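Local coordinates for putative aliphatic sulfonates-binding protein (Escherichia coli, PDB 2X26) that probably serves as the periplasmic binding protein of an ABC-type import system for aliphatic sulfonates, at residues 86-91 with 172-177; 158-163 with 239-244; 120-125 with 262-267; 64-69 with 272-277. One frame throughout, in Å; residues are numbered along the deposited sequence.

Contact 1. Residues 86-91 with 172-177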
loop_
_atom_site.group_PDB
_atom_site.type_symbol
_atom_site.label_atom_id
_atom_site.label_comp_id
_atom_site.label_asym_id
_atom_site.label_seq_id
_atom_site.Cartn_x
_atom_site.Cartn_y
_atom_site.Cartn_z
ATOM N N ALA A 86 -1.917 -0.898 -12.716
ATOM C CA ALA A 86 -2.482 -1.922 -11.859
ATOM C C ALA A 86 -3.854 -1.510 -11.281
ATOM O O ALA A 86 -4.506 -2.278 -10.590
ATOM C CB ALA A 86 -1.476 -2.151 -10.723
ATOM N N GLU A 87 -4.292 -0.280 -11.530
ATOM C CA GLU A 87 -5.545 0.231 -10.942
ATOM C C GLU A 87 -6.426 0.676 -12.129
ATOM O O GLU A 87 -6.056 1.564 -12.837
ATOM C CB GLU A 87 -5.172 1.400 -10.007
ATOM C CG GLU A 87 -6.312 1.988 -9.175
ATOM C CD GLU A 87 -6.428 1.280 -7.808
ATOM O OE1 GLU A 87 -5.370 1.079 -7.177
ATOM O OE2 GLU A 87 -7.557 0.946 -7.400
ATOM N N VAL A 88 -7.578 0.035 -12.348
ATOM C CA VAL A 88 -8.336 0.185 -13.614
ATOM C C VAL A 88 -9.855 0.335 -13.500
ATOM O O VAL A 88 -10.452 -0.024 -12.480
ATOM C CB VAL A 88 -8.044 -1.029 -14.524
ATOM C CG1 VAL A 88 -6.535 -1.140 -14.800
ATOM C CG2 VAL A 88 -8.619 -2.346 -13.882
ATOM N N ILE A 89 -10.471 0.877 -14.558
ATOM C CA ILE A 89 -11.896 0.715 -14.809
ATOM C C ILE A 89 -12.054 -0.248 -15.989
ATOM O O ILE A 89 -11.486 -0.002 -17.082
ATOM C CB ILE A 89 -12.546 2.077 -15.149
ATOM C CG1 ILE A 89 -12.341 3.063 -14.011
ATOM C CG2 ILE A 89 -14.058 1.910 -15.492
ATOM C CD1 ILE A 89 -12.870 4.526 -14.327
ATOM N N LEU A 90 -12.763 -1.347 -15.757
ATOM C CA LEU A 90 -12.995 -2.342 -16.783
ATOM C C LEU A 90 -14.375 -2.254 -17.342
ATOM O O LEU A 90 -15.343 -2.041 -16.609
ATOM C CB LEU A 90 -12.878 -3.739 -16.191
ATOM C CG LEU A 90 -11.522 -4.190 -15.666
ATOM C CD1 LEU A 90 -11.731 -5.511 -14.940
ATOM C CD2 LEU A 90 -10.477 -4.357 -16.822
ATOM N N VAL A 91 -14.469 -2.497 -18.639
ATOM C CA VAL A 91 -15.772 -2.678 -19.293
ATOM C C VAL A 91 -15.660 -3.911 -20.119
ATOM O O VAL A 91 -14.555 -4.416 -20.284
ATOM C CB VAL A 91 -16.158 -1.472 -20.197
ATOM C CG1 VAL A 91 -16.317 -0.217 -19.321
ATOM C CG2 VAL A 91 -15.040 -1.203 -21.246
ATOM N N VAL A 172 -12.933 -8.722 -21.407
ATOM C CA VAL A 172 -12.876 -7.385 -20.800
ATOM C C VAL A 172 -11.753 -6.514 -21.331
ATOM O O VAL A 172 -10.759 -6.991 -21.900
ATOM C CB VAL A 172 -12.868 -7.419 -19.245
ATOM C CG1 VAL A 172 -14.076 -8.173 -18.714
ATOM C CG2 VAL A 172 -11.546 -8.006 -18.701
ATOM N N ARG A 173 -11.922 -5.217 -21.121
ATOM C CA ARG A 173 -11.043 -4.205 -21.655
ATOM C C ARG A 173 -10.877 -3.098 -20.598
ATOM O O ARG A 173 -11.818 -2.725 -19.852
ATOM C CB ARG A 173 -11.647 -3.707 -22.981
ATOM C CG ARG A 173 -11.523 -2.245 -23.339
ATOM C CD ARG A 173 -11.900 -2.022 -24.817
ATOM N NE ARG A 173 -13.324 -1.864 -25.082
ATOM C CZ ARG A 173 -14.043 -0.756 -24.876
ATOM N NH1 ARG A 173 -13.509 0.334 -24.351
ATOM N NH2 ARG A 173 -15.336 -0.769 -25.167
ATOM N N VAL A 174 -9.659 -2.629 -20.479
ATOM C CA VAL A 174 -9.383 -1.468 -19.618
ATOM C C VAL A 174 -9.920 -0.197 -20.311
ATOM O O VAL A 174 -9.427 0.189 -21.376
ATOM C CB VAL A 174 -7.897 -1.385 -19.322
ATOM C CG1 VAL A 174 -7.528 -0.064 -18.609
ATOM C CG2 VAL A 174 -7.469 -2.554 -18.469
ATOM N N LEU A 175 -10.929 0.439 -19.722
ATOM C CA LEU A 175 -11.421 1.738 -20.208
ATOM C C LEU A 175 -10.480 2.867 -19.794
ATOM O O LEU A 175 -10.284 3.847 -20.529
ATOM C CB LEU A 175 -12.807 2.001 -19.619
ATOM C CG LEU A 175 -13.512 3.291 -20.043
ATOM C CD1 LEU A 175 -13.961 3.134 -21.438
ATOM C CD2 LEU A 175 -14.668 3.519 -19.088
ATOM N N LYS A 176 -9.906 2.736 -18.608
ATOM C CA LYS A 176 -9.099 3.814 -18.030
ATOM C C LYS A 176 -8.200 3.203 -16.976
ATOM O O LYS A 176 -8.662 2.396 -16.213
ATOM C CB LYS A 176 -10.054 4.845 -17.404
ATOM C CG LYS A 176 -9.400 6.030 -16.721
ATOM C CD LYS A 176 -8.644 6.850 -17.679
ATOM C CE LYS A 176 -8.206 8.120 -16.941
ATOM N NZ LYS A 176 -7.443 8.991 -17.829
ATOM N N ASP A 177 -6.915 3.565 -16.965
ATOM C CA ASP A 177 -6.070 3.185 -15.809
ATOM C C ASP A 177 -5.587 4.454 -15.117
ATOM O O ASP A 177 -6.037 5.567 -15.447
ATOM C CB ASP A 177 -4.940 2.218 -16.201
ATOM C CG ASP A 177 -3.867 2.869 -17.068
ATOM O OD1 ASP A 177 -3.776 4.129 -17.146
ATOM O OD2 ASP A 177 -3.066 2.128 -17.683
#

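Contact 2. Residues 158-163 with 239-244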
loop_
_atom_site.group_PDB
_atom_site.type_symbol
_atom_site.label_atom_id
_atom_site.label_comp_id
_atom_site.label_asym_id
_atom_site.label_seq_id
_atom_site.Cartn_x
_atom_site.Cartn_y
_atom_site.Cartn_z
ATOM N N ILE A 158 -11.500 -1.477 -10.162
ATOM C CA ILE A 158 -10.855 -2.488 -9.308
ATOM C C ILE A 158 -9.338 -2.491 -9.439
ATOM O O ILE A 158 -8.778 -1.955 -10.406
ATOM C CB ILE A 158 -11.454 -3.927 -9.651
ATOM C CG1 ILE A 158 -11.074 -4.989 -8.585
ATOM C CG2 ILE A 158 -11.098 -4.335 -11.064
ATOM C CD1 ILE A 158 -11.598 -4.681 -7.177
ATOM N N TRP A 159 -8.665 -3.055 -8.423
ATOM C CA TRP A 159 -7.219 -3.163 -8.378
ATOM C C TRP A 159 -6.725 -4.584 -8.707
ATOM O O TRP A 159 -7.509 -5.537 -8.795
ATOM C CB TRP A 159 -6.707 -2.736 -6.999
ATOM C CG TRP A 159 -7.340 -3.469 -5.847
ATOM C CD1 TRP A 159 -6.883 -4.580 -5.235
ATOM C CD2 TRP A 159 -8.563 -3.094 -5.156
ATOM N NE1 TRP A 159 -7.737 -4.949 -4.194
ATOM C CE2 TRP A 159 -8.764 -4.035 -4.121
ATOM C CE3 TRP A 159 -9.467 -2.018 -5.288
ATOM C CZ2 TRP A 159 -9.868 -3.967 -3.225
ATOM C CZ3 TRP A 159 -10.553 -1.942 -4.379
ATOM C CH2 TRP A 159 -10.753 -2.915 -3.397
ATOM N N ASP A 160 -5.427 -4.701 -8.930
ATOM C CA ASP A 160 -4.787 -6.016 -9.117
ATOM C C ASP A 160 -4.671 -6.707 -7.751
ATOM O O ASP A 160 -4.344 -6.056 -6.734
ATOM C CB ASP A 160 -3.395 -5.779 -9.702
ATOM C CG ASP A 160 -3.212 -6.329 -11.092
ATOM O OD1 ASP A 160 -4.026 -7.198 -11.513
ATOM O OD2 ASP A 160 -2.151 -5.949 -11.715
ATOM N N PRO A 161 -4.806 -8.032 -7.715
ATOM C CA PRO A 161 -4.820 -8.974 -8.862
ATOM C C PRO A 161 -6.201 -9.322 -9.446
ATOM O O PRO A 161 -6.279 -10.117 -10.389
ATOM C CB PRO A 161 -4.230 -10.251 -8.225
ATOM C CG PRO A 161 -4.861 -10.233 -6.817
ATOM C CD PRO A 161 -4.537 -8.758 -6.447
ATOM N N TYR A 162 -7.272 -8.731 -8.927
ATOM C CA TYR A 162 -8.596 -8.969 -9.493
ATOM C C TYR A 162 -8.608 -8.579 -10.967
ATOM O O TYR A 162 -9.243 -9.241 -11.783
ATOM C CB TYR A 162 -9.653 -8.111 -8.790
ATOM C CG TYR A 162 -9.847 -8.441 -7.315
ATOM C CD1 TYR A 162 -9.390 -7.576 -6.336
ATOM C CD2 TYR A 162 -10.514 -9.588 -6.916
ATOM C CE1 TYR A 162 -9.558 -7.852 -4.987
ATOM C CE2 TYR A 162 -10.687 -9.882 -5.543
ATOM C CZ TYR A 162 -10.212 -8.973 -4.600
ATOM O OH TYR A 162 -10.408 -9.207 -3.252
ATOM N N TYR A 163 -7.952 -7.457 -11.245
ATOM C CA TYR A 163 -7.866 -6.925 -12.586
ATOM C C TYR A 163 -7.241 -8.007 -13.478
ATOM O O TYR A 163 -7.863 -8.394 -14.481
ATOM C CB TYR A 163 -7.054 -5.622 -12.585
ATOM C CG TYR A 163 -6.397 -5.258 -13.898
ATOM C CD1 TYR A 163 -7.040 -5.526 -15.119
ATOM C CD2 TYR A 163 -5.159 -4.612 -13.929
ATOM C CE1 TYR A 163 -6.446 -5.200 -16.338
ATOM C CE2 TYR A 163 -4.569 -4.264 -15.150
ATOM C CZ TYR A 163 -5.206 -4.569 -16.339
ATOM O OH TYR A 163 -4.586 -4.212 -17.535
ATOM N N ALA A 239 1.999 -13.564 -13.204
ATOM C CA ALA A 239 2.870 -12.997 -14.246
ATOM C C ALA A 239 2.342 -11.621 -14.712
ATOM O O ALA A 239 3.099 -10.653 -14.802
ATOM C CB ALA A 239 2.982 -13.942 -15.436
ATOM N N SER A 240 1.041 -11.570 -15.042
ATOM C CA SER A 240 0.338 -10.337 -15.437
ATOM C C SER A 240 0.425 -9.310 -14.314
ATOM O O SER A 240 0.736 -8.130 -14.553
ATOM C CB SER A 240 -1.122 -10.672 -15.721
ATOM O OG SER A 240 -1.855 -9.550 -16.210
ATOM N N TYR A 241 0.156 -9.750 -13.086
ATOM C CA TYR A 241 0.250 -8.880 -11.933
ATOM C C TYR A 241 1.625 -8.190 -11.796
ATOM O O TYR A 241 1.700 -6.946 -11.605
ATOM C CB TYR A 241 -0.016 -9.712 -10.673
ATOM C CG TYR A 241 0.113 -8.975 -9.390
ATOM C CD1 TYR A 241 -0.955 -8.287 -8.861
ATOM C CD2 TYR A 241 1.321 -8.958 -8.701
ATOM C CE1 TYR A 241 -0.818 -7.569 -7.643
ATOM C CE2 TYR A 241 1.465 -8.281 -7.503
ATOM C CZ TYR A 241 0.408 -7.602 -6.982
ATOM O OH TYR A 241 0.575 -6.977 -5.775
ATOM N N LEU A 242 2.709 -8.956 -11.927
ATOM C CA LEU A 242 4.065 -8.367 -11.841
ATOM C C LEU A 242 4.346 -7.441 -13.019
ATOM O O LEU A 242 4.993 -6.380 -12.852
ATOM C CB LEU A 242 5.120 -9.494 -11.776
ATOM C CG LEU A 242 5.119 -10.320 -10.482
ATOM C CD1 LEU A 242 6.306 -11.299 -10.683
ATOM C CD2 LEU A 242 5.372 -9.451 -9.220
ATOM N N ASP A 243 3.828 -7.790 -14.203
ATOM C CA ASP A 243 4.017 -6.960 -15.386
ATOM C C ASP A 243 3.320 -5.559 -15.280
ATOM O O ASP A 243 3.641 -4.659 -16.055
ATOM C CB ASP A 243 3.516 -7.699 -16.617
ATOM C CG ASP A 243 4.439 -8.805 -17.050
ATOM O OD1 ASP A 243 5.618 -8.787 -16.597
ATOM O OD2 ASP A 243 3.997 -9.670 -17.873
ATOM N N HIS A 244 2.369 -5.389 -14.369
ATOM C CA HIS A 244 1.710 -4.082 -14.219
ATOM C C HIS A 244 2.409 -3.204 -13.182
ATOM O O HIS A 244 1.908 -2.121 -12.877
ATOM C CB HIS A 244 0.236 -4.244 -13.838
ATOM C CG HIS A 244 -0.541 -5.064 -14.815
ATOM N ND1 HIS A 244 -1.538 -5.934 -14.427
ATOM C CD2 HIS A 244 -0.454 -5.158 -16.164
ATOM C CE1 HIS A 244 -2.041 -6.522 -15.499
ATOM N NE2 HIS A 244 -1.401 -6.068 -16.569
HETATM O O HOH W 1 0.114 -5.110 -10.272
#

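Contact 3. Residues 120-125 with 262-267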
loop_
_atom_site.group_PDB
_atom_site.type_symbol
_atom_site.label_atom_id
_atom_site.label_comp_id
_atom_site.label_asym_id
_atom_site.label_seq_id
_atom_site.Cartn_x
_atom_site.Cartn_y
_atom_site.Cartn_z
ATOM N N LEU A 120 -11.996 6.507 -9.379
ATOM C CA LEU A 120 -13.237 6.829 -10.083
ATOM C C LEU A 120 -13.629 8.281 -9.924
ATOM O O LEU A 120 -14.003 8.916 -10.930
ATOM C CB LEU A 120 -14.397 5.909 -9.676
ATOM C CG LEU A 120 -15.680 6.118 -10.464
ATOM C CD1 LEU A 120 -15.534 5.833 -12.000
ATOM C CD2 LEU A 120 -16.809 5.264 -9.840
ATOM N N LEU A 121 -13.556 8.832 -8.701
ATOM C CA LEU A 121 -13.805 10.288 -8.511
ATOM C C LEU A 121 -12.906 11.118 -9.426
ATOM O O LEU A 121 -13.386 12.055 -10.064
ATOM C CB LEU A 121 -13.533 10.736 -7.067
ATOM C CG LEU A 121 -14.609 10.402 -6.021
ATOM C CD1 LEU A 121 -14.065 10.751 -4.652
ATOM C CD2 LEU A 121 -15.824 11.259 -6.303
ATOM N N ARG A 122 -11.609 10.771 -9.482
ATOM C CA ARG A 122 -10.651 11.525 -10.306
ATOM C C ARG A 122 -10.833 11.360 -11.803
ATOM O O ARG A 122 -10.756 12.347 -12.545
ATOM C CB ARG A 122 -9.232 11.158 -9.934
ATOM C CG ARG A 122 -8.851 11.670 -8.552
ATOM C CD ARG A 122 -7.599 10.984 -8.141
ATOM N NE ARG A 122 -7.380 11.192 -6.722
ATOM C CZ ARG A 122 -6.624 12.160 -6.221
ATOM N NH1 ARG A 122 -5.986 13.023 -7.030
ATOM N NH2 ARG A 122 -6.504 12.240 -4.903
ATOM N N ALA A 123 -11.100 10.129 -12.238
ATOM C CA ALA A 123 -11.374 9.859 -13.650
ATOM C C ALA A 123 -12.631 10.600 -14.116
ATOM O O ALA A 123 -12.650 11.187 -15.217
ATOM C CB ALA A 123 -11.540 8.342 -13.884
ATOM N N LEU A 124 -13.700 10.516 -13.313
ATOM C CA LEU A 124 -14.944 11.187 -13.679
ATOM C C LEU A 124 -14.731 12.685 -13.751
ATOM O O LEU A 124 -15.230 13.360 -14.676
ATOM C CB LEU A 124 -16.064 10.850 -12.688
ATOM C CG LEU A 124 -16.576 9.405 -12.691
ATOM C CD1 LEU A 124 -17.646 9.273 -11.604
ATOM C CD2 LEU A 124 -17.193 9.089 -14.055
ATOM N N ARG A 125 -13.966 13.215 -12.797
ATOM C CA ARG A 125 -13.708 14.661 -12.750
ATOM C C ARG A 125 -13.004 15.154 -14.018
ATOM O O ARG A 125 -13.343 16.237 -14.529
ATOM C CB ARG A 125 -12.894 15.079 -11.513
ATOM C CG ARG A 125 -12.687 16.608 -11.381
ATOM C CD ARG A 125 -12.254 17.038 -9.960
ATOM N NE ARG A 125 -11.029 16.349 -9.554
ATOM C CZ ARG A 125 -10.456 16.408 -8.351
ATOM N NH1 ARG A 125 -10.975 17.153 -7.378
ATOM N NH2 ARG A 125 -9.340 15.718 -8.137
ATOM N N GLN A 262 -1.786 15.035 0.343
ATOM C CA GLN A 262 -2.665 16.072 0.943
ATOM C C GLN A 262 -3.883 16.295 0.063
ATOM O O GLN A 262 -5.018 16.406 0.588
ATOM C CB GLN A 262 -1.925 17.398 1.177
ATOM C CG GLN A 262 -2.765 18.454 1.967
ATOM C CD GLN A 262 -3.136 17.960 3.346
ATOM O OE1 GLN A 262 -2.257 17.775 4.195
ATOM N NE2 GLN A 262 -4.440 17.739 3.591
ATOM N N GLN A 263 -3.664 16.335 -1.262
ATOM C CA GLN A 263 -4.755 16.503 -2.227
ATOM C C GLN A 263 -5.823 15.411 -2.011
ATOM O O GLN A 263 -7.039 15.682 -1.980
ATOM C CB GLN A 263 -4.225 16.450 -3.684
ATOM C CG GLN A 263 -3.680 17.767 -4.296
ATOM C CD GLN A 263 -2.753 17.519 -5.507
ATOM O OE1 GLN A 263 -3.006 16.649 -6.343
ATOM N NE2 GLN A 263 -1.671 18.279 -5.581
ATOM N N THR A 264 -5.376 14.160 -1.884
ATOM C CA THR A 264 -6.325 13.056 -1.701
ATOM C C THR A 264 -7.071 13.174 -0.357
ATOM O O THR A 264 -8.290 12.911 -0.252
ATOM C CB THR A 264 -5.611 11.691 -1.788
ATOM O OG1 THR A 264 -4.941 11.617 -3.068
ATOM C CG2 THR A 264 -6.640 10.536 -1.670
ATOM N N ALA A 265 -6.339 13.556 0.687
ATOM C CA ALA A 265 -6.996 13.766 1.988
ATOM C C ALA A 265 -8.054 14.850 1.866
ATOM O O ALA A 265 -9.177 14.680 2.358
ATOM C CB ALA A 265 -6.008 14.101 3.076
ATOM N N ASP A 266 -7.723 15.928 1.155
ATOM C CA ASP A 266 -8.720 16.985 0.932
ATOM C C ASP A 266 -9.929 16.479 0.163
ATOM O O ASP A 266 -11.068 16.736 0.579
ATOM C CB ASP A 266 -8.131 18.202 0.233
ATOM C CG ASP A 266 -6.986 18.845 1.015
ATOM O OD1 ASP A 266 -6.833 18.602 2.232
ATOM O OD2 ASP A 266 -6.224 19.597 0.375
ATOM N N LEU A 267 -9.694 15.733 -0.918
ATOM C CA LEU A 267 -10.778 15.141 -1.706
ATOM C C LEU A 267 -11.703 14.269 -0.840
ATOM O O LEU A 267 -12.942 14.372 -0.914
ATOM C CB LEU A 267 -10.209 14.276 -2.841
ATOM C CG LEU A 267 -11.223 13.676 -3.837
ATOM C CD1 LEU A 267 -12.011 14.814 -4.524
ATOM C CD2 LEU A 267 -10.571 12.714 -4.877
HETATM O O HOH W 2 -3.388 13.612 -5.309
#

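Contact 4. Residues 64-69 with 272-277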
loop_
_atom_site.group_PDB
_atom_site.type_symbol
_atom_site.label_atom_id
_atom_site.label_comp_id
_atom_site.label_asym_id
_atom_site.label_seq_id
_atom_site.Cartn_x
_atom_site.Cartn_y
_atom_site.Cartn_z
ATOM N N PRO A 64 -4.407 5.180 5.431
ATOM C CA PRO A 64 -3.848 6.073 6.429
ATOM C C PRO A 64 -4.622 7.358 6.597
ATOM O O PRO A 64 -4.577 7.955 7.684
ATOM C CB PRO A 64 -2.495 6.477 5.859
ATOM C CG PRO A 64 -2.135 5.360 4.919
ATOM C CD PRO A 64 -3.426 4.816 4.397
ATOM N N ILE A 65 -5.275 7.819 5.526
ATOM C CA ILE A 65 -6.046 9.071 5.633
ATOM C C ILE A 65 -7.189 8.853 6.632
ATOM O O ILE A 65 -7.427 9.701 7.522
ATOM C CB ILE A 65 -6.623 9.493 4.246
ATOM C CG1 ILE A 65 -5.473 9.799 3.315
ATOM C CG2 ILE A 65 -7.581 10.706 4.432
ATOM C CD1 ILE A 65 -5.878 9.990 1.780
ATOM N N PHE A 66 -7.897 7.737 6.507
ATOM C CA PHE A 66 -8.951 7.414 7.515
ATOM C C PHE A 66 -8.428 7.364 8.956
ATOM O O PHE A 66 -9.033 7.948 9.853
ATOM C CB PHE A 66 -9.636 6.086 7.195
ATOM C CG PHE A 66 -10.571 6.154 6.061
ATOM C CD1 PHE A 66 -11.927 6.274 6.271
ATOM C CD2 PHE A 66 -10.095 6.087 4.759
ATOM C CE1 PHE A 66 -12.794 6.347 5.204
ATOM C CE2 PHE A 66 -10.970 6.149 3.690
ATOM C CZ PHE A 66 -12.317 6.294 3.916
ATOM N N ALA A 67 -7.307 6.695 9.170
ATOM C CA ALA A 67 -6.768 6.577 10.543
ATOM C C ALA A 67 -6.308 7.950 11.081
ATOM O O ALA A 67 -6.568 8.321 12.224
ATOM C CB ALA A 67 -5.583 5.515 10.565
ATOM N N GLN A 68 -5.656 8.737 10.230
ATOM C CA GLN A 68 -5.093 9.977 10.706
ATOM C C GLN A 68 -6.211 10.967 10.934
ATOM O O GLN A 68 -6.162 11.790 11.859
ATOM C CB GLN A 68 -3.971 10.478 9.756
ATOM C CG GLN A 68 -2.802 9.394 9.733
ATOM C CD GLN A 68 -1.819 9.542 8.555
ATOM O OE1 GLN A 68 -2.113 10.183 7.517
ATOM N NE2 GLN A 68 -0.649 8.933 8.716
ATOM N N ALA A 69 -7.249 10.894 10.104
ATOM C CA ALA A 69 -8.357 11.827 10.253
ATOM C C ALA A 69 -9.045 11.605 11.595
ATOM O O ALA A 69 -9.697 12.516 12.148
ATOM C CB ALA A 69 -9.348 11.646 9.122
ATOM N N ARG A 272 -16.985 14.082 2.394
ATOM C CA ARG A 272 -17.412 13.544 3.709
ATOM C C ARG A 272 -17.105 12.042 3.936
ATOM O O ARG A 272 -17.764 11.355 4.745
ATOM C CB ARG A 272 -18.884 13.903 4.012
ATOM C CG ARG A 272 -19.273 15.325 3.639
ATOM C CD ARG A 272 -20.816 15.500 3.661
ATOM N NE ARG A 272 -21.449 14.657 4.698
ATOM C CZ ARG A 272 -22.752 14.659 5.001
ATOM N NH1 ARG A 272 -23.608 15.470 4.357
ATOM N NH2 ARG A 272 -23.206 13.853 5.960
ATOM N N LEU A 273 -16.067 11.548 3.249
ATOM C CA LEU A 273 -15.562 10.190 3.471
ATOM C C LEU A 273 -14.775 10.091 4.781
ATOM O O LEU A 273 -14.759 9.037 5.410
ATOM C CB LEU A 273 -14.701 9.755 2.271
ATOM C CG LEU A 273 -15.509 9.583 0.974
ATOM C CD1 LEU A 273 -14.683 9.447 -0.280
ATOM C CD2 LEU A 273 -16.444 8.338 1.144
ATOM N N VAL A 274 -14.091 11.169 5.173
ATOM C CA VAL A 274 -13.511 11.273 6.515
ATOM C C VAL A 274 -14.044 12.521 7.170
ATOM O O VAL A 274 -14.418 13.463 6.464
ATOM C CB VAL A 274 -11.955 11.373 6.447
ATOM C CG1 VAL A 274 -11.392 10.094 5.954
ATOM C CG2 VAL A 274 -11.528 12.531 5.545
ATOM N N PRO A 275 -14.056 12.564 8.526
ATOM C CA PRO A 275 -14.740 13.643 9.218
ATOM C C PRO A 275 -13.908 14.919 9.374
ATOM O O PRO A 275 -14.455 15.964 9.774
ATOM C CB PRO A 275 -15.010 13.039 10.618
ATOM C CG PRO A 275 -13.940 12.055 10.829
ATOM C CD PRO A 275 -13.615 11.498 9.464
ATOM N N LYS A 276 -12.604 14.828 9.112
ATOM C CA LYS A 276 -11.662 15.926 9.392
ATOM C C LYS A 276 -10.691 16.136 8.253
ATOM O O LYS A 276 -10.329 15.201 7.547
ATOM C CB LYS A 276 -10.849 15.665 10.687
ATOM C CG LYS A 276 -11.625 15.923 11.991
ATOM C CD LYS A 276 -10.707 16.085 13.242
ATOM C CE LYS A 276 -11.495 15.837 14.541
ATOM N NZ LYS A 276 -12.461 16.917 14.877
ATOM N N LYS A 277 -10.266 17.380 8.075
ATOM C CA LYS A 277 -9.128 17.670 7.218
ATOM C C LYS A 277 -7.914 17.169 7.996
ATOM O O LYS A 277 -7.920 17.173 9.228
ATOM C CB LYS A 277 -9.066 19.177 6.907
ATOM C CG LYS A 277 -8.574 19.503 5.500
ATOM C CD LYS A 277 -8.451 20.997 5.291
ATOM C CE LYS A 277 -7.770 21.334 3.947
ATOM N NZ LYS A 277 -6.324 20.899 3.825
#

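Contact 1. Residues 86-91 with 172-177
Ile89 and Val91 form hydrogen-bonded antiparallel pairs with Lys176 and Arg173. Ile89 N reaches Lys176 O at 2.9 Å, nearly straight at 170°, while Val91 and Arg173 exchange two backbone bonds. Between these pairs the register slips: Leu175 N also turns to Ile89 O, 2.7 Å away, so that Leu175 and Lys176 both face Ile89 in a classic beta bulge. Antiparallel strand 172-177 is an outermost strand of the five-stranded mixed sheet, beside 87-92. The tight part centres on Val91, the residue most covered across the contact. Its CG1 touches Leu175 CD2, and its CG2 sits 3.7 Å above the guanidinium plane of Arg173, over its centre. Arg173 bends at chi3 (85°), and its NE and NH2 bond to Glu93 O and Ile97 O. Leu175 CD2 also meets Ile89 CG2, and helix 115-126 lies against Ile89. On the other face Val88 and Leu90, both buried, pack under Tyr163 of helix 162-169, a place suited to aliphatic side chains, with Val174 at the partly exposed edge, its CG2 3.9 Å from Leu90 CD2. Along this outer strand the polar ends lead away, Lys176 to Gln126 and Asp177 to Thr179.

Contact 2. Residues 158-163 with 239-244
Asp160 and His244 meet with their flat groups nearly coplanar, the carboxylate and imidazole planes only 19° apart. In this His-carboxylate hydrogen bond His244 ND1 gives its hydrogen to Asp160 OD2 at 2.8 Å; the donor sits on the syn side, somewhat out of the carboxylate plane, and the oxygen lies in the ring plane. The chi1 of -57° sets His244 CG anti to the carbonyl carbon, beside the backbone N. One face of the imidazole is met by Tyr163, whose CE2 lies 3.4 Å from His244 CE1, the rings nearly parallel but slid apart. Over the centre of the opposite face sits Ser240 O, 3.1 Å above the plane. Tyr241 is turned 49° from the carboxylate, and its CD1 touches Asp160 CB at 3.6 Å and Pro161 CB at 3.9 Å. An aspartate suits this buried place because each oxygen is gripped: OD2 by His244 ND1 and a water that also donates to Tyr241 O, OD1 by Ser164. An alanine in place of His244 would probably leave Asp160 OD2 without its N-H donor and open a gap against Tyr163 CE2. The contact ties the end of helix 235-243 to the turn, made at the cis peptide before Pro161, from strand 155-159 into helix 162-169, with Tyr163 reaching Val88 and Leu90 of strand 87-92, and Met231 of helix 220-231 against Tyr241.

Contact 3. Residues 120-125 with 262-267
Leu121 and Leu267 mark the nearest approach of two helical segments set at 90°, their axes 12.4 Å apart and these CA atoms 8.9 Å apart. So wide a gap is spanned by long side chains. Leu267 has its CG anti to the backbone N (chi1 -175°). Its CD2 lies 4.0 Å from Leu121 CD1, and also beside NE of Arg122, while its CD1 is 3.8 Å from Arg125 NH1. Arg122 runs extended from CG to NE, and Asn118 takes that NE; a water link from NH1 to Gln263 OE1 is weak and uncertain. An alanine in place of Arg122 would probably open a gap beside Leu267 and leave Asn118 without this partner. The contact brings helix 115-126, which packs on the sheet containing strand 87-92, against helix 255-270. Its chemistry is mixed: leucine meets leucine, and the arginines lay guanidinium groups against the leucine methyls, which suits a surface between helices partly open to solvent.

Contact 4. Residues 64-69 with 272-277
Val274 and Phe66 carry the middle of this contact. Val274 CG1 stands over one face of the Phe66 ring, 4.0 Å from its centroid and 15° off the ring normal, a CH-pi contact; its chi1 of -67° sets this methyl anti to the carbonyl carbon. The same methyl touches Ile65 CG2 at 4.1 Å, the two side chains crossing at about a right angle. Next to it, Val274 CB lies 3.7 Å from Ala69 CB, and a methyl is small enough to let the loop backbone come this near the helix: the CA atoms of Ala69 and Lys276 are 5.3 Å apart. Pro275 CD brushes Ala69 CB from the same loop. At one margin Leu273 O comes within 3.3 Å of Phe66 CE1, obliquely to the ring; at the other Lys276 brings CB, CG and CD within 4 Å of Ala69 O and sends its amine away, as suits a lysine at an exposed edge. Arg272, with positive phi (52°), is the C-prime residue of the Schellman motif that ends helix 255-270, and Leu273 N turns back to Phe268 O. Beyond the valine, Lys277 forms a salt bridge to Asp266 of that helix. As is classic for a Schellman motif, the residue after C-prime, Leu273, packs on its own helix at Phe268; Val274, one residue later, docks on helix 62-69, in the two-lobed alpha/beta fold of periplasmic binding proteins.

In the fold
Contact 2 is the buried one; contacts 1, 3 and 4 are only partly covered. Contacts 1 and 2 share a sheet, since strands 87-92 and 155-159 are neighbours in it, and Tyr163 of contact 2 also packs on Val88 and Val174 of contact 1. Their chemistry is directional: backbone bonds in the first, a histidine-carboxylate bond and a water in the second. Contacts 3 and 4 bear on helix 255-270 and its following loop, about 14 Å apart between centres and joined by the Asp266-Lys277 salt bridge; contact 4 is apolar, whereas contact 3 mixes leucines with arginines. Contact 3 also reaches contact 1, through Leu120 and Ala123 against Ile89.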